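Local coordinates for reticulocyte binding protein (Streptococcus agalactiae COH1, PDB 3FAW) that probably hydrolyses alpha-1,6-glucosidic linkages in pullulan and related glucans as a secreted, cell-wall-anchored pullulanase of group B Streptococcus, at residues 320-325 and 347-352; 392-397 and 420-425; 588-593 and 651-656; 626-631 and 657-662. One frame throughout, in Å; residues are numbered along the deposited sequence.

Contact 1 of 4, residues 320-325 and 347-352; sequences SYFYVN and DPQSYF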
# COMPACT_ATOMS: atom_id res chain seq x y z
N SER A 320 -12.71 0.13 3.46
CA SER A 320 -13.15 0.10 4.85
C SER A 320 -12.09 -0.48 5.77
O SER A 320 -11.58 -1.57 5.53
CB SER A 320 -14.44 -0.71 5.00
OG SER A 320 -14.81 -0.81 6.37
N TYR A 321 -11.76 0.27 6.82
CA TYR A 321 -10.88 -0.20 7.88
C TYR A 321 -11.62 -0.23 9.21
O TYR A 321 -12.62 0.46 9.39
CB TYR A 321 -9.60 0.64 7.97
CG TYR A 321 -9.78 2.14 8.03
CD1 TYR A 321 -9.93 2.81 9.25
CD2 TYR A 321 -9.75 2.91 6.86
CE1 TYR A 321 -10.08 4.19 9.31
CE2 TYR A 321 -9.89 4.30 6.91
CZ TYR A 321 -10.05 4.93 8.14
OH TYR A 321 -10.19 6.30 8.19
N PHE A 322 -11.11 -1.04 10.14
CA PHE A 322 -11.89 -1.51 11.29
C PHE A 322 -11.89 -0.54 12.48
O PHE A 322 -12.95 -0.17 12.98
CB PHE A 322 -11.37 -2.89 11.74
CG PHE A 322 -12.21 -3.56 12.79
CD1 PHE A 322 -13.26 -4.39 12.42
CD2 PHE A 322 -11.95 -3.37 14.14
CE1 PHE A 322 -14.04 -5.02 13.39
CE2 PHE A 322 -12.72 -4.00 15.12
CZ PHE A 322 -13.77 -4.82 14.74
N TYR A 323 -10.70 -0.15 12.95
CA TYR A 323 -10.59 0.67 14.16
C TYR A 323 -10.90 2.14 13.87
O TYR A 323 -10.00 2.93 13.56
CB TYR A 323 -9.21 0.52 14.78
CG TYR A 323 -8.90 -0.89 15.23
CD1 TYR A 323 -7.94 -1.65 14.57
CD2 TYR A 323 -9.56 -1.46 16.32
CE1 TYR A 323 -7.64 -2.95 14.98
CE2 TYR A 323 -9.27 -2.76 16.73
CZ TYR A 323 -8.31 -3.50 16.05
OH TYR A 323 -8.01 -4.78 16.45
N VAL A 324 -12.18 2.49 13.97
CA VAL A 324 -12.65 3.83 13.64
C VAL A 324 -14.10 4.05 14.11
O VAL A 324 -14.87 3.10 14.23
CB VAL A 324 -12.58 4.08 12.11
CG1 VAL A 324 -13.66 3.28 11.38
CG2 VAL A 324 -12.72 5.57 11.79
N ASN A 325 -14.43 5.32 14.36
CA ASN A 325 -15.80 5.76 14.56
C ASN A 325 -16.11 6.79 13.48
O ASN A 325 -15.68 7.94 13.56
CB ASN A 325 -16.00 6.39 15.95
CG ASN A 325 -17.44 6.87 16.18
OD1 ASN A 325 -18.33 6.66 15.36
ND2 ASN A 325 -17.66 7.52 17.32
N ASP A 347 -5.88 -1.41 8.69
CA ASP A 347 -6.63 -2.40 9.46
C ASP A 347 -7.85 -2.85 8.64
O ASP A 347 -8.99 -2.52 8.98
CB ASP A 347 -7.09 -1.79 10.79
CG ASP A 347 -5.95 -1.18 11.58
OD1 ASP A 347 -4.94 -1.87 11.80
OD2 ASP A 347 -6.06 0.00 11.97
N PRO A 348 -7.61 -3.59 7.54
CA PRO A 348 -8.66 -3.86 6.55
C PRO A 348 -9.89 -4.63 7.04
O PRO A 348 -9.76 -5.69 7.67
CB PRO A 348 -7.91 -4.66 5.48
CG PRO A 348 -6.50 -4.25 5.64
CD PRO A 348 -6.34 -4.20 7.12
N GLN A 349 -11.06 -4.07 6.75
CA GLN A 349 -12.33 -4.73 6.98
C GLN A 349 -12.96 -5.23 5.67
O GLN A 349 -13.50 -6.34 5.62
CB GLN A 349 -13.28 -3.78 7.71
CG GLN A 349 -14.64 -4.39 8.01
CD GLN A 349 -15.45 -3.56 8.97
OE1 GLN A 349 -16.04 -4.22 9.94
NE2 GLN A 349 -15.54 -2.34 8.83
N SER A 350 -12.90 -4.41 4.62
CA SER A 350 -13.42 -4.80 3.31
C SER A 350 -12.42 -4.46 2.20
O SER A 350 -11.62 -3.53 2.33
CB SER A 350 -14.76 -4.12 3.02
OG SER A 350 -15.33 -4.57 1.79
N TYR A 351 -12.48 -5.23 1.11
CA TYR A 351 -11.63 -5.02 -0.06
C TYR A 351 -12.41 -4.47 -1.26
O TYR A 351 -11.81 -4.12 -2.27
CB TYR A 351 -10.90 -6.32 -0.43
CG TYR A 351 -9.87 -6.73 0.60
CD1 TYR A 351 -8.85 -5.85 0.98
CD2 TYR A 351 -9.92 -7.98 1.22
CE1 TYR A 351 -7.91 -6.20 1.93
CE2 TYR A 351 -8.97 -8.34 2.18
CZ TYR A 351 -7.97 -7.44 2.53
OH TYR A 351 -7.03 -7.78 3.47
N PHE A 352 -13.73 -4.38 -1.12
CA PHE A 352 -14.62 -3.80 -2.14
C PHE A 352 -15.33 -2.55 -1.64
O PHE A 352 -15.53 -1.59 -2.40
CB PHE A 352 -15.71 -4.81 -2.54
CG PHE A 352 -15.21 -6.00 -3.30
CD1 PHE A 352 -15.30 -6.04 -4.68
CD2 PHE A 352 -14.67 -7.09 -2.62
CE1 PHE A 352 -14.85 -7.15 -5.39
CE2 PHE A 352 -14.22 -8.20 -3.33
CZ PHE A 352 -14.31 -8.23 -4.71

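Contact 2 of 4, residues 392-397 and 420-425; sequences YNHTAK and ESFGGG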
# COMPACT_ATOMS: atom_id res chain seq x y z
N TYR A 392 -3.96 -6.13 0.97
CA TYR A 392 -4.38 -7.54 0.94
C TYR A 392 -3.52 -8.47 1.81
O TYR A 392 -3.87 -9.64 1.98
CB TYR A 392 -4.39 -8.06 -0.50
CG TYR A 392 -5.30 -7.27 -1.41
CD1 TYR A 392 -6.67 -7.46 -1.39
CD2 TYR A 392 -4.78 -6.32 -2.29
CE1 TYR A 392 -7.51 -6.73 -2.23
CE2 TYR A 392 -5.61 -5.59 -3.14
CZ TYR A 392 -6.98 -5.80 -3.10
OH TYR A 392 -7.80 -5.07 -3.93
N ASN A 393 -2.42 -7.95 2.35
CA ASN A 393 -1.51 -8.79 3.12
C ASN A 393 -2.13 -9.28 4.44
O ASN A 393 -1.86 -10.40 4.87
CB ASN A 393 -0.16 -8.08 3.35
CG ASN A 393 -0.26 -6.87 4.26
OD1 ASN A 393 -0.21 -7.00 5.47
ND2 ASN A 393 -0.37 -5.68 3.66
N HIS A 394 -2.98 -8.45 5.05
CA HIS A 394 -3.67 -8.85 6.27
C HIS A 394 -5.02 -8.15 6.43
O HIS A 394 -5.27 -7.11 5.82
CB HIS A 394 -2.79 -8.59 7.51
CG HIS A 394 -2.83 -7.17 7.99
ND1 HIS A 394 -2.15 -6.15 7.36
CD2 HIS A 394 -3.48 -6.60 9.03
CE1 HIS A 394 -2.38 -5.01 7.99
NE2 HIS A 394 -3.18 -5.26 9.01
N THR A 395 -5.87 -8.76 7.25
CA THR A 395 -7.16 -8.22 7.64
C THR A 395 -7.05 -7.75 9.09
O THR A 395 -6.11 -8.12 9.79
CB THR A 395 -8.26 -9.29 7.54
OG1 THR A 395 -8.05 -10.31 8.51
CG2 THR A 395 -8.27 -9.91 6.14
N ALA A 396 -8.00 -6.93 9.53
CA ALA A 396 -7.99 -6.39 10.89
C ALA A 396 -8.22 -7.48 11.94
O ALA A 396 -7.64 -7.44 13.02
CB ALA A 396 -9.06 -5.30 11.04
N LYS A 397 -9.08 -8.44 11.61
CA LYS A 397 -9.47 -9.50 12.54
C LYS A 397 -9.54 -10.82 11.79
O LYS A 397 -10.18 -10.90 10.75
CB LYS A 397 -10.85 -9.21 13.15
CG LYS A 397 -10.93 -7.95 14.00
CD LYS A 397 -10.11 -8.08 15.27
CE LYS A 397 -10.35 -6.92 16.21
NZ LYS A 397 -9.59 -7.07 17.48
N GLU A 420 -1.21 -15.38 11.21
CA GLU A 420 -1.75 -14.09 11.57
C GLU A 420 -0.69 -12.99 11.52
O GLU A 420 0.50 -13.25 11.67
CB GLU A 420 -2.34 -14.15 12.99
CG GLU A 420 -3.58 -15.03 13.09
CD GLU A 420 -4.19 -15.02 14.48
OE1 GLU A 420 -3.43 -15.11 15.47
OE2 GLU A 420 -5.43 -14.93 14.58
N SER A 421 -1.15 -11.76 11.31
CA SER A 421 -0.28 -10.61 11.15
C SER A 421 -1.01 -9.33 11.54
O SER A 421 -2.14 -9.11 11.11
CB SER A 421 0.18 -10.50 9.69
OG SER A 421 1.19 -9.52 9.54
N PHE A 422 -0.36 -8.49 12.35
CA PHE A 422 -0.91 -7.21 12.80
C PHE A 422 -2.30 -7.34 13.45
O PHE A 422 -3.19 -6.51 13.21
CB PHE A 422 -0.95 -6.19 11.66
CG PHE A 422 0.40 -5.91 11.08
CD1 PHE A 422 1.30 -5.09 11.75
CD2 PHE A 422 0.79 -6.48 9.87
CE1 PHE A 422 2.56 -4.84 11.22
CE2 PHE A 422 2.04 -6.23 9.34
CZ PHE A 422 2.93 -5.41 10.02
N GLY A 423 -2.47 -8.38 14.26
CA GLY A 423 -3.71 -8.61 14.99
C GLY A 423 -4.83 -9.27 14.20
O GLY A 423 -5.92 -9.48 14.73
N GLY A 424 -4.57 -9.60 12.93
CA GLY A 424 -5.57 -10.23 12.07
C GLY A 424 -5.00 -11.35 11.22
O GLY A 424 -3.91 -11.86 11.49
N GLY A 425 -5.75 -11.74 10.18
CA GLY A 425 -5.40 -12.90 9.35
C GLY A 425 -4.59 -12.59 8.10
O GLY A 425 -4.80 -11.57 7.45
O HOH W 1 1.15 -8.67 7.02
O HOH W 2 -4.61 -4.35 11.45

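Contact 3 of 4, residues 588-593 and 651-656; sequences KDPKVA and EAVKEY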
# COMPACT_ATOMS: atom_id res chain seq x y z
N LYS A 588 20.35 19.12 14.80
CA LYS A 588 20.17 20.56 14.92
C LYS A 588 18.71 20.94 15.20
O LYS A 588 17.78 20.26 14.76
CB LYS A 588 20.68 21.26 13.66
CG LYS A 588 22.20 21.19 13.51
CD LYS A 588 22.69 22.02 12.33
CE LYS A 588 24.20 22.06 12.28
NZ LYS A 588 24.71 22.94 11.19
N ASP A 589 18.53 22.03 15.95
CA ASP A 589 17.20 22.54 16.30
C ASP A 589 16.67 23.36 15.13
O ASP A 589 17.32 24.33 14.73
CB ASP A 589 17.29 23.40 17.56
CG ASP A 589 15.92 23.71 18.17
OD1 ASP A 589 14.89 23.54 17.49
OD2 ASP A 589 15.88 24.12 19.35
N PRO A 590 15.50 22.98 14.57
CA PRO A 590 14.84 23.79 13.54
C PRO A 590 14.56 25.25 13.92
O PRO A 590 14.37 26.09 13.04
CB PRO A 590 13.53 23.04 13.29
CG PRO A 590 13.79 21.65 13.71
CD PRO A 590 14.75 21.74 14.85
N LYS A 591 14.51 25.56 15.22
CA LYS A 591 14.34 26.94 15.69
C LYS A 591 15.48 27.86 15.24
O LYS A 591 15.26 29.05 15.02
CB LYS A 591 14.20 26.98 17.21
CG LYS A 591 13.77 28.34 17.76
CD LYS A 591 13.59 28.32 19.28
CE LYS A 591 12.31 27.61 19.70
NZ LYS A 591 11.08 28.32 19.25
N VAL A 592 16.69 27.31 15.13
CA VAL A 592 17.86 28.07 14.68
C VAL A 592 18.46 27.59 13.35
O VAL A 592 19.23 28.32 12.73
CB VAL A 592 18.99 28.05 15.74
CG1 VAL A 592 18.49 28.60 17.06
CG2 VAL A 592 19.54 26.64 15.91
N ALA A 593 18.11 26.38 12.91
CA ALA A 593 18.73 25.78 11.73
C ALA A 593 17.72 25.43 10.61
O ALA A 593 18.01 24.58 9.77
CB ALA A 593 19.51 24.53 12.14
N GLU A 651 18.37 15.58 20.26
CA GLU A 651 19.05 16.08 21.45
C GLU A 651 19.31 17.59 21.44
O GLU A 651 19.28 18.23 22.48
CB GLU A 651 20.38 15.33 21.67
CG GLU A 651 20.24 13.92 22.24
CD GLU A 651 19.94 12.85 21.20
OE1 GLU A 651 19.78 13.18 20.00
OE2 GLU A 651 19.85 11.66 21.59
N ALA A 652 19.54 18.15 20.25
CA ALA A 652 19.90 19.57 20.11
C ALA A 652 18.72 20.53 20.30
O ALA A 652 18.92 21.73 20.45
CB ALA A 652 20.56 19.82 18.75
N VAL A 653 17.50 20.00 20.26
CA VAL A 653 16.30 20.82 20.41
C VAL A 653 16.04 21.15 21.89
O VAL A 653 16.06 20.27 22.74
CB VAL A 653 15.06 20.14 19.80
CG1 VAL A 653 13.80 20.95 20.08
CG2 VAL A 653 15.24 19.95 18.30
N LYS A 654 15.78 22.43 22.16
CA LYS A 654 15.57 22.91 23.53
C LYS A 654 14.10 22.77 23.96
O LYS A 654 13.81 22.20 25.01
CB LYS A 654 15.99 24.38 23.64
CG LYS A 654 17.45 24.64 23.31
CD LYS A 654 17.84 26.08 23.61
CE LYS A 654 19.30 26.34 23.30
NZ LYS A 654 19.58 26.30 21.84
N GLU A 655 13.20 23.31 23.14
CA GLU A 655 11.76 23.22 23.40
C GLU A 655 11.06 22.30 22.39
O GLU A 655 11.22 22.46 21.18
CB GLU A 655 11.14 24.63 23.41
CG GLU A 655 11.61 25.49 24.59
CD GLU A 655 10.99 26.87 24.65
OE1 GLU A 655 10.11 27.19 23.82
OE2 GLU A 655 11.38 27.65 25.55
N TYR A 656 10.31 21.33 22.92
CA TYR A 656 9.62 20.29 22.13
C TYR A 656 10.58 19.45 21.28
O TYR A 656 10.60 19.58 20.06
CB TYR A 656 8.54 20.92 21.23
CG TYR A 656 7.50 21.75 21.95
CD1 TYR A 656 6.65 21.18 22.89
CD2 TYR A 656 7.35 23.10 21.66
CE1 TYR A 656 5.69 21.94 23.54
CE2 TYR A 656 6.40 23.87 22.30
CZ TYR A 656 5.57 23.28 23.24
OH TYR A 656 4.61 24.04 23.88

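Contact 4 of 4, residues 626-631 and 657-662; sequences TKRLLN and PYFIHD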
# COMPACT_ATOMS: atom_id res chain seq x y z
N THR A 626 6.51 18.57 8.87
CA THR A 626 7.03 18.12 10.16
C THR A 626 5.96 17.45 11.00
O THR A 626 4.76 17.76 10.88
CB THR A 626 7.63 19.30 10.97
OG1 THR A 626 8.29 18.80 12.14
CG2 THR A 626 6.55 20.28 11.37
N LYS A 627 6.40 16.54 11.87
CA LYS A 627 5.52 15.86 12.82
C LYS A 627 6.05 16.03 14.25
O LYS A 627 6.09 15.07 15.03
CB LYS A 627 5.39 14.37 12.47
CG LYS A 627 4.74 14.12 11.12
CD LYS A 627 4.58 12.64 10.80
CE LYS A 627 3.91 12.45 9.45
NZ LYS A 627 3.87 11.03 8.98
N ARG A 628 6.43 17.26 14.59
CA ARG A 628 6.96 17.59 15.91
C ARG A 628 5.84 17.54 16.95
O ARG A 628 4.73 18.03 16.70
CB ARG A 628 7.62 18.98 15.92
CG ARG A 628 8.54 19.22 17.12
CD ARG A 628 8.67 20.69 17.48
NE ARG A 628 9.54 21.44 16.57
CZ ARG A 628 10.65 22.10 16.91
NH1 ARG A 628 11.09 22.13 18.17
NH2 ARG A 628 11.34 22.75 15.98
N LEU A 629 6.13 16.96 18.11
CA LEU A 629 5.15 16.82 19.19
C LEU A 629 5.12 18.08 20.05
O LEU A 629 5.84 18.20 21.04
CB LEU A 629 5.49 15.59 20.04
CG LEU A 629 4.47 15.10 21.07
CD1 LEU A 629 3.22 14.56 20.39
CD2 LEU A 629 5.09 14.04 21.96
N LEU A 630 4.27 19.03 19.65
CA LEU A 630 4.09 20.30 20.37
C LEU A 630 3.10 20.14 21.54
O LEU A 630 2.10 20.86 21.63
CB LEU A 630 3.59 21.39 19.42
CG LEU A 630 4.50 21.76 18.25
CD1 LEU A 630 3.81 22.75 17.33
CD2 LEU A 630 5.82 22.34 18.75
N ASN A 631 3.41 19.20 22.43
CA ASN A 631 2.60 18.94 23.62
C ASN A 631 3.33 19.49 24.84
O ASN A 631 4.50 19.15 25.05
CB ASN A 631 2.38 17.43 23.77
CG ASN A 631 1.37 17.09 24.85
OD1 ASN A 631 1.57 17.38 26.03
ND2 ASN A 631 0.28 16.44 24.45
N PRO A 657 11.38 18.58 21.93
CA PRO A 657 12.43 17.83 21.24
C PRO A 657 11.99 16.52 20.55
O PRO A 657 12.79 15.93 19.82
CB PRO A 657 13.41 17.51 22.37
CG PRO A 657 12.54 17.35 23.57
CD PRO A 657 11.35 18.26 23.37
N TYR A 658 10.75 16.09 20.78
CA TYR A 658 10.26 14.81 20.24
C TYR A 658 9.53 14.98 18.90
O TYR A 658 8.70 15.87 18.75
CB TYR A 658 9.34 14.11 21.25
CG TYR A 658 10.06 13.66 22.51
CD1 TYR A 658 10.81 12.48 22.52
CD2 TYR A 658 10.00 14.40 23.68
CE1 TYR A 658 11.47 12.05 23.67
CE2 TYR A 658 10.65 13.99 24.84
CZ TYR A 658 11.39 12.81 24.83
OH TYR A 658 12.04 12.39 25.97
N PHE A 659 9.86 14.11 17.95
CA PHE A 659 9.26 14.09 16.62
C PHE A 659 8.70 12.69 16.35
O PHE A 659 9.34 11.69 16.67
CB PHE A 659 10.30 14.45 15.55
CG PHE A 659 10.90 15.83 15.69
CD1 PHE A 659 10.59 16.83 14.79
CD2 PHE A 659 11.79 16.11 16.72
CE1 PHE A 659 11.15 18.10 14.91
CE2 PHE A 659 12.35 17.38 16.85
CZ PHE A 659 12.03 18.37 15.95
N ILE A 660 7.51 12.62 15.75
CA ILE A 660 6.83 11.34 15.56
C ILE A 660 7.28 10.63 14.28
O ILE A 660 7.21 11.21 13.19
CB ILE A 660 5.29 11.51 15.54
CG1 ILE A 660 4.81 12.19 16.84
CG2 ILE A 660 4.60 10.17 15.35
CD1 ILE A 660 5.26 11.50 18.12
N HIS A 661 7.74 9.39 14.43
CA HIS A 661 8.20 8.58 13.30
C HIS A 661 7.17 7.53 12.86
O HIS A 661 7.39 6.81 11.89
CB HIS A 661 9.53 7.89 13.63
CG HIS A 661 9.46 6.94 14.78
ND1 HIS A 661 9.83 7.30 16.07
CD2 HIS A 661 9.08 5.64 14.85
CE1 HIS A 661 9.66 6.27 16.87
NE2 HIS A 661 9.21 5.25 16.17
N ASP A 662 6.05 7.43 13.58
CA ASP A 662 4.98 6.50 13.19
C ASP A 662 3.64 7.07 13.62
O ASP A 662 3.15 6.79 14.71
CB ASP A 662 5.24 5.11 13.81
CG ASP A 662 4.22 4.06 13.37
OD1 ASP A 662 3.39 4.32 12.48
OD2 ASP A 662 4.27 2.95 13.93
O HOH W 3 8.21 17.25 22.07

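Contact 1 of 4, residues 320-325 and 347-352
One carbonyl oxygen, Ser320 O, takes two successive backbone N-H groups from the facing segment, both reaching it from the same face of the carbonyl plane. Gln349 N lies 2.8 Å from Ser320 O and is the shorter bond; Ser350 N, at 3.3 Å from the same oxygen, is longer, and both are nearly straight. The third backbone bond runs the other way: Phe322 N donates to Asp347 O over 2.8 Å. The Gln349 and Phe322 bonds frame a single antiparallel bridge in which Tyr321 and Pro348 form a non-hydrogen-bonded pair, with Tyr321 CA 3.2 Å from Asp347 O.

Gln349 adds a side-chain bond. Its CG is anti to the backbone N (chi1 -180°) and the chain is extended beyond it; NE2 at its end gives a hydrogen bond of 3.0 Å to Ser320 OG, which lies near the amide plane. OE1 accepts from Ala239 N, so both ends of the amide are engaged. At the other end Tyr323 turns the edge of its ring to Asp347, CD1 being 3.6 Å from OD2, with ring and carboxylate planes almost perpendicular; OD2 itself is bonded by Asn343.

Both segments belong to the long loop between barrel strand 312-315 and helix 367-381, and Phe352 packs against helix 432-449.

Contact 2 of 4, residues 392-397 and 420-425
Asn393 OD1 is gripped from two directions: His394 ND1 donates to it over 2.8 Å, and a water that also accepts from Ser421 OG gives it a second proton. The imidazole donor stands above the plane of the Asn393 amide, whereas OD1 lies close to the plane of the ring. This neighbour bond helps to fix the rotation of His394, whose CG sits between the backbone N and carbonyl carbon (chi1 82°). One face of the ring meets Phe422: CB of Phe422 rests 3.9 Å from the imidazole centroid in a CH-pi contact, offset toward the NE2 and CD2 side. The two aromatic planes meet obliquely, at 45°. NE2 is 3.0 Å from a second water, which also lies within hydrogen-bonding distance of Phe422 O.

The Tyr392-Asn393-His394 sequence, just after barrel strand 385-390, matches the first conserved region of the alpha-amylase family, which in relatives borders the active site; Asn393 ND2 binds Asp457, which follows barrel strand 453-456. Facing it is a tight hairpin, a type I' turn from Ser421 to Gly424, with Phe422 and Gly423 both in left-handed conformations.

Thr395 ties down the second arm of that hairpin. Its backbone N donates to Gly425 O at 3.0 Å, and Thr395 OG1 accepts from Gly425 N at 3.2 Å. Gly424 has no side chain to intervene, and its CA approaches Thr395 O to 3.2 Å in a C-H...O contact.

Contact 3 of 4, residues 588-593 and 651-656
Asp589 drives its carboxylate against the backbone of Val653 and Lys654. OD2 accepts from Lys654 N over 3.3 Å, while Asp589 OD1 packs 3.7 Å from Val653 CG2, so that one carboxylate both bonds to the opposing chain and leans on its aliphatic branches. The Asp589 and Val653 side chains cross at about a right angle. Beside them the ring of Pro590 adds an apolar touch, CD lying 3.9 Å from the same Val653 CG2. Further back along the chain, the methyl CB of Ala652 lies 3.9 Å from Lys588 CA.

The aspartate is also the N-cap of helix 590-609, the long helix that leads to barrel strand 614-618. Its CG is anti to the backbone N (chi1 -167°), and OD1 receives Lys591 N at 3.1 Å in a capping bond. The two donors approach from opposite faces of the carboxylate plane, each well above it. Asp589 O completes the helix start by accepting from both Val592 N and Ala593 N. A negative charge at this end would probably be favoured by the helix dipole.

The partner segment is the connection of a hairpin, lying between strands 647-649 and 658-660. Outside the first shell, Arg628 NH2 forms a long, weak ion pair with Asp589 OD1, and Lys654 NZ stays 5.0 Å from Asp589 OD2, close enough that it may add to the field, though without contact.

Contact 4 of 4, residues 626-631 and 657-662
Arg628 lays its aliphatic stem over Phe659, and this is the closely packed part of the contact. CG stands 3.8 Å from the ring centroid, 21° off the normal, and Arg628 CB lies 3.8 Å from CE1 of the ring. The two side chains run side by side in the same direction; a bend at chi3 (-76°) brings NE near the CZ side of the ring. One face of the guanidinium lies against Phe659 CZ, the two planes 42° apart, and NH1 continues to Tyr656 O. Two nearly straight backbone bonds clamp the segments here: Ile660 N to Lys627 O and Leu629 N to Tyr658 O, each 2.9 Å. Leu629 CD1 and Ile660 CD1 lie 4.3 Å apart, both side chains packing on Ile670 of helix 668-671.

The margins are looser. Exposed Thr626 merely brings OG1 to the edge of the Phe659 ring, 4.0 Å from CD1, its hydroxyl being bonded to Asp580. At the other end the segments part enough to admit a water, which donates to Leu629 O and accepts from Tyr658 N.

Arg628 and Phe659 form a non-hydrogen-bonded antiparallel pair, a single bridge that adds a third, strand-like segment to the hairpin of strands 647-649 and 658-660.

In the fold
The four contacts fall into two touching pairs around the parallel eight-stranded barrel. Contacts 1 and 2, with centres about 11 Å apart, come in series along the chain and use loops that follow neighbouring barrel strands 312-315 and 385-390; Pro348 O probably accepts a hydrogen bond from Ala396 N, joining them. Contacts 3 and 4, centres about 12 Å apart, interleave in sequence, touch, and share the hairpin 647-649/658-660. Contacts 2 and 4 approach to about 8 Å at their nearest atoms without touching. The first pair thus lies among loops after the second and third barrel strands, the second pair among segments flanking the last strand, 614-618.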